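PDB 6JTJ: beta-hexosaminidase from Neisseria gonorrhoeae, which probably recycles peptidoglycan by cleaving the terminal beta-1,4-linked N-acetylglucosamine from peptide-linked cell-wall fragments. Local coordinates for residues Ile313-Gly318 / Asp336-Pro341; Cys319-Val324 / Gln344-Arg349. All coordinates share one frame; numbering follows the deposited sequence.

Contact 1 (313-318 with 336-341) and contact 2 (319-324 with 344-349) have centres about 10 Å apart and interlock along the chain: helix 307-317 is followed, after a short turn, by strand 321-323, and the loop and helix that come later fold back onto each in turn. Ser314 O lies 3.2 Å from Cys319 N, probably a hydrogen bond, and Phe315 CE1 packs 3.5 Å from Asp320 O. Contact 1 is at the surface, contact 2 buried. Neither forms the sugar site: the side chains of Phe315 and Ile321 each lie about 11 Å from that of Asp294, the predicted nucleophile, and the side chain of Ile321 is also about 11 Å from a bound N-acetylglucosamine.

Contact 1. Residues Ile313-Gly318 / Asp336-Pro341; sequences ISFEAG and DGFTIP
Phe315, near the C-terminal end of helix 307-317, packs against Phe338 and Pro341 of the loop that follows helix 328-335, joining an outer helix of the family 3 beta/alpha barrel to a surface loop beyond its neighbouring helix. Its CB points toward the loop. CG is anti to the carbonyl carbon (chi1 -68°), which directs the ring at the loop.

Along one side of the ring, Phe315 CG and CD2 lie beneath Pro341 CG, the nearer, CD2, at 3.8 Å from it. Pro341 CG stands over the face of the Phe315 ring, shifted toward the rim, 4.0 Å from its centroid and 18° off the normal, a CH-pi contact. The two side chains cross at about a right angle. Farther out, CE2 meets Phe338. At the tip, Phe315 CZ packs 3.7 Å from Val322 CG1 of strand 321-323, so the ring bridges barrel and loop.

Phe338 reaches in from the opposite direction, its CG anti to the backbone N, and touches Ala68 as well. Behind the aromatic group the helix ends in a Schellman motif, Gly318 N donating to Ser314 O and, weakly, to Phe315 O. The two phenyl rings meet through single rim atoms: Phe315 CE2 lies in the plane of the Phe338 ring at its edge, 3.9 Å from Phe338 CZ.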
loop_
_atom_site.group_PDB
_atom_site.type_symbol
_atom_site.label_atom_id
_atom_site.label_comp_id
_atom_site.label_asym_id
_atom_site.label_seq_id
_atom_site.Cartn_x
_atom_site.Cartn_y
_atom_site.Cartn_z
ATOM N N ILE C 313 0.914 24.161 8.109
ATOM C CA ILE C 313 2.003 23.433 8.776
ATOM C C ILE C 313 2.936 22.776 7.746
ATOM O O ILE C 313 4.125 22.660 7.986
ATOM C CB ILE C 313 1.532 22.432 9.868
ATOM C CG1 ILE C 313 0.564 21.400 9.316
ATOM C CG2 ILE C 313 0.905 23.179 11.050
ATOM C CD1 ILE C 313 0.253 20.293 10.309
ATOM N N SER C 314 2.389 22.389 6.597
ATOM C CA SER C 314 3.210 21.881 5.501
ATOM C C SER C 314 4.183 22.924 4.960
ATOM O O SER C 314 5.373 22.652 4.848
ATOM C CB SER C 314 2.356 21.371 4.361
ATOM O OG SER C 314 1.576 20.274 4.767
ATOM N N PHE C 315 3.677 24.106 4.619
ATOM C CA PHE C 315 4.535 25.195 4.153
ATOM C C PHE C 315 5.567 25.579 5.194
ATOM O O PHE C 315 6.747 25.748 4.870
ATOM C CB PHE C 315 3.740 26.442 3.814
ATOM C CG PHE C 315 2.872 26.291 2.615
ATOM C CD1 PHE C 315 3.411 25.907 1.396
ATOM C CD2 PHE C 315 1.520 26.551 2.691
ATOM C CE1 PHE C 315 2.605 25.753 0.283
ATOM C CE2 PHE C 315 0.715 26.408 1.578
ATOM C CZ PHE C 315 1.259 26.020 0.372
ATOM N N GLU C 316 5.130 25.702 6.435
ATOM C CA GLU C 316 6.016 26.047 7.535
ATOM C C GLU C 316 7.129 25.014 7.709
ATOM O O GLU C 316 8.262 25.375 8.042
ATOM C CB GLU C 316 5.186 26.203 8.819
ATOM C CG GLU C 316 5.956 26.253 10.127
ATOM C CD GLU C 316 5.021 26.375 11.346
ATOM O OE1 GLU C 316 4.506 25.343 11.844
ATOM O OE2 GLU C 316 4.841 27.512 11.830
ATOM N N ALA C 317 6.814 23.728 7.486
ATOM C CA ALA C 317 7.822 22.668 7.560
ATOM C C ALA C 317 8.873 22.710 6.434
ATOM O O ALA C 317 9.968 22.173 6.599
ATOM C CB ALA C 317 7.155 21.297 7.585
ATOM N N GLY C 318 8.528 23.301 5.294
ATOM C CA GLY C 318 9.463 23.450 4.183
ATOM C C GLY C 318 8.956 23.005 2.811
ATOM O O GLY C 318 9.701 23.107 1.836
ATOM N N ASP C 336 -10.027 30.053 -0.711
ATOM C CA ASP C 336 -10.833 31.199 -0.306
ATOM C C ASP C 336 -10.143 32.021 0.776
ATOM O O ASP C 336 -10.014 31.573 1.921
ATOM C CB ASP C 336 -12.198 30.726 0.196
ATOM C CG ASP C 336 -13.076 31.870 0.620
ATOM O OD1 ASP C 336 -13.323 32.764 -0.211
ATOM O OD2 ASP C 336 -13.509 31.886 1.786
ATOM N N GLY C 337 -9.708 33.223 0.414
ATOM C CA GLY C 337 -8.977 34.090 1.336
ATOM C C GLY C 337 -7.562 33.625 1.599
ATOM O O GLY C 337 -6.966 33.973 2.615
ATOM N N PHE C 338 -7.028 32.813 0.685
ATOM C CA PHE C 338 -5.703 32.208 0.852
ATOM C C PHE C 338 -4.617 33.242 0.635
ATOM O O PHE C 338 -4.626 33.942 -0.363
ATOM C CB PHE C 338 -5.524 31.073 -0.158
ATOM C CG PHE C 338 -4.215 30.347 -0.037
ATOM C CD1 PHE C 338 -3.969 29.504 1.040
ATOM C CD2 PHE C 338 -3.228 30.502 -1.004
ATOM C CE1 PHE C 338 -2.759 28.832 1.153
ATOM C CE2 PHE C 338 -2.021 29.831 -0.899
ATOM C CZ PHE C 338 -1.787 28.995 0.182
ATOM N N THR C 339 -3.699 33.353 1.580
ATOM C CA THR C 339 -2.515 34.183 1.378
ATOM C C THR C 339 -1.355 33.307 0.906
ATOM O O THR C 339 -1.006 32.321 1.554
ATOM C CB THR C 339 -2.114 34.974 2.639
ATOM O OG1 THR C 339 -3.198 35.822 3.012
ATOM C CG2 THR C 339 -0.881 35.851 2.361
ATOM N N ILE C 340 -0.797 33.663 -0.247
ATOM C CA ILE C 340 0.307 32.917 -0.837
ATOM C C ILE C 340 1.553 33.148 -0.003
ATOM O O ILE C 340 1.986 34.280 0.140
ATOM C CB ILE C 340 0.544 33.349 -2.291
ATOM C CG1 ILE C 340 -0.619 32.859 -3.154
ATOM C CG2 ILE C 340 1.877 32.805 -2.805
ATOM C CD1 ILE C 340 -0.690 33.488 -4.532
ATOM N N PRO C 341 2.125 32.073 0.574
ATOM C CA PRO C 341 3.312 32.308 1.396
ATOM C C PRO C 341 4.426 32.876 0.541
ATOM O O PRO C 341 4.560 32.509 -0.621
ATOM C CB PRO C 341 3.670 30.913 1.932
ATOM C CG PRO C 341 2.448 30.089 1.745
ATOM C CD PRO C 341 1.736 30.654 0.551
#

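Contact 2. Residues Cys319-Val324 / Gln344-Arg349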
loop_
_atom_site.group_PDB
_atom_site.type_symbol
_atom_site.label_atom_id
_atom_site.label_comp_id
_atom_site.label_asym_id
_atom_site.label_seq_id
_atom_site.Cartn_x
_atom_site.Cartn_y
_atom_site.Cartn_z
ATOM N N CYS C 319 7.717 22.529 2.713
ATOM C CA CYS C 319 7.141 22.180 1.421
ATOM C C CYS C 319 6.902 23.421 0.578
ATOM O O CYS C 319 6.483 24.451 1.101
ATOM C CB CYS C 319 5.811 21.466 1.591
ATOM S SG CYS C 319 5.883 19.937 2.537
ATOM N N ASP C 320 7.188 23.319 -0.722
ATOM C CA ASP C 320 6.934 24.390 -1.684
ATOM C C ASP C 320 5.502 24.347 -2.158
ATOM O O ASP C 320 4.870 25.397 -2.344
ATOM C CB ASP C 320 7.829 24.236 -2.915
ATOM C CG ASP C 320 9.279 24.445 -2.612
ATOM O OD1 ASP C 320 9.659 25.573 -2.241
ATOM O OD2 ASP C 320 10.064 23.490 -2.757
ATOM N N ILE C 321 4.994 23.137 -2.384
ATOM C CA ILE C 321 3.745 22.930 -3.074
ATOM C C ILE C 321 2.934 21.849 -2.358
ATOM O O ILE C 321 3.462 20.788 -2.053
ATOM C CB ILE C 321 3.997 22.471 -4.511
ATOM C CG1 ILE C 321 4.638 23.589 -5.339
ATOM C CG2 ILE C 321 2.705 22.021 -5.187
ATOM C CD1 ILE C 321 5.387 23.112 -6.574
ATOM N N VAL C 322 1.669 22.133 -2.072
ATOM C CA VAL C 322 0.825 21.185 -1.377
ATOM C C VAL C 322 -0.107 20.493 -2.355
ATOM O O VAL C 322 -0.653 21.116 -3.257
ATOM C CB VAL C 322 0.018 21.816 -0.212
ATOM C CG1 VAL C 322 0.947 22.326 0.877
ATOM C CG2 VAL C 322 -0.895 22.938 -0.681
ATOM N N LEU C 323 -0.265 19.198 -2.156
ATOM C CA LEU C 323 -1.132 18.380 -2.973
ATOM C C LEU C 323 -2.463 18.196 -2.272
ATOM O O LEU C 323 -2.488 17.840 -1.102
ATOM C CB LEU C 323 -0.528 16.997 -3.189
ATOM C CG LEU C 323 0.217 16.783 -4.491
ATOM C CD1 LEU C 323 1.434 17.694 -4.530
ATOM C CD2 LEU C 323 0.618 15.315 -4.648
ATOM N N VAL C 324 -3.554 18.441 -2.989
ATOM C CA VAL C 324 -4.900 18.261 -2.452
ATOM C C VAL C 324 -5.703 17.520 -3.490
ATOM O O VAL C 324 -6.178 18.119 -4.438
ATOM C CB VAL C 324 -5.565 19.610 -2.123
ATOM C CG1 VAL C 324 -6.868 19.397 -1.361
ATOM C CG2 VAL C 324 -4.631 20.487 -1.296
ATOM N N GLN C 344 10.233 33.150 -2.881
ATOM C CA GLN C 344 10.885 33.705 -4.060
ATOM C C GLN C 344 11.416 32.634 -5.013
ATOM O O GLN C 344 11.684 32.931 -6.168
ATOM C CB GLN C 344 12.059 34.595 -3.651
ATOM C CG GLN C 344 11.678 35.861 -2.923
ATOM C CD GLN C 344 12.817 36.514 -2.133
ATOM O OE1 GLN C 344 13.766 37.056 -2.708
ATOM N NE2 GLN C 344 12.705 36.497 -0.797
ATOM N N ASP C 345 11.582 31.405 -4.521
ATOM C CA ASP C 345 12.095 30.309 -5.335
ATOM C C ASP C 345 11.016 29.527 -6.077
ATOM O O ASP C 345 11.319 28.749 -6.978
ATOM C CB ASP C 345 12.883 29.371 -4.443
ATOM C CG ASP C 345 14.085 30.045 -3.815
ATOM O OD1 ASP C 345 14.890 30.616 -4.571
ATOM O OD2 ASP C 345 14.242 29.983 -2.580
ATOM N N LEU C 346 9.751 29.758 -5.735
ATOM C CA LEU C 346 8.686 28.917 -6.244
ATOM C C LEU C 346 8.635 28.928 -7.764
ATOM O O LEU C 346 8.513 27.874 -8.384
ATOM C CB LEU C 346 7.336 29.332 -5.665
ATOM C CG LEU C 346 6.153 28.391 -5.996
ATOM C CD1 LEU C 346 6.353 26.929 -5.616
ATOM C CD2 LEU C 346 4.859 28.869 -5.347
ATOM N N ALA C 347 8.671 30.119 -8.359
ATOM C CA ALA C 347 8.462 30.261 -9.798
ATOM C C ALA C 347 9.497 29.483 -10.579
ATOM O O ALA C 347 9.149 28.814 -11.554
ATOM C CB ALA C 347 8.492 31.735 -10.218
ATOM N N GLY C 348 10.749 29.572 -10.143
ATOM C CA GLY C 348 11.837 28.840 -10.779
ATOM C C GLY C 348 11.731 27.342 -10.547
ATOM O O GLY C 348 12.043 26.538 -11.437
ATOM N N ARG C 349 11.312 26.957 -9.342
ATOM C CA ARG C 349 11.116 25.545 -9.015
ATOM C C ARG C 349 10.016 24.894 -9.864
ATOM O O ARG C 349 10.187 23.776 -10.325
ATOM C CB ARG C 349 10.848 25.382 -7.511
ATOM C CG ARG C 349 12.116 25.519 -6.695
ATOM C CD ARG C 349 11.877 25.578 -5.199
ATOM N NE ARG C 349 13.153 25.684 -4.490
ATOM C CZ ARG C 349 13.284 26.049 -3.226
ATOM N NH1 ARG C 349 12.218 26.334 -2.490
ATOM N NH2 ARG C 349 14.486 26.121 -2.684
#
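Asp320 OD1 is gripped by Arg349 NH1 and by Asn343 ND2, just ahead of 344-349. The arginine bond is short at 2.7 Å between Arg349 NH1 and Asp320 OD1, but bent, with an angle of 132° at the hydrogen. Asp320 OD1 is met on its syn side, and it lies somewhat out of the guanidinium plane of Arg349. Carboxylate and guanidinium planes stand 58° apart, and the bridge runs through NH1 alone of the Arg349 nitrogens, not as a flat two-pronged pair.

The other oxygen, OD2, turns to Arg282 NH2 and the backbone N of Ile291. Four partners, two of them arginines, thus surround this carboxylate of a buried residue, which would be expected to favour its ionised form and to fix its rotation. Arg349 reaches over with its chain extended from CG to NE; NE donates to Lys288 O, and Asp345 CB lies 3.5 Å above the guanidinium plane, over its centre. Asp345 OD2 adds a long charge-only pairing, 3.9 Å from Arg349 NH2 and well out of the guanidinium plane.

Beside this polar cluster, Leu346 supplies the apolar part. Its CG is anti to the backbone N (chi1 -172°), bringing Leu346 CD1 to 3.8 Å from Ile321 CG1 and 3.9 Å from Asp320 O. Leu346 also touches Pro46, immediately before strand 47-49.

Strand 321-323 runs parallel to strands 290-295 and 47-49, joining late and early parts of the chain as in the closure of a TIM-type barrel. Helix 346-352 packs against Asp320 and Ile321, at the N-terminal end of the parallel strands, the end away from the catalytic mouth in this fold.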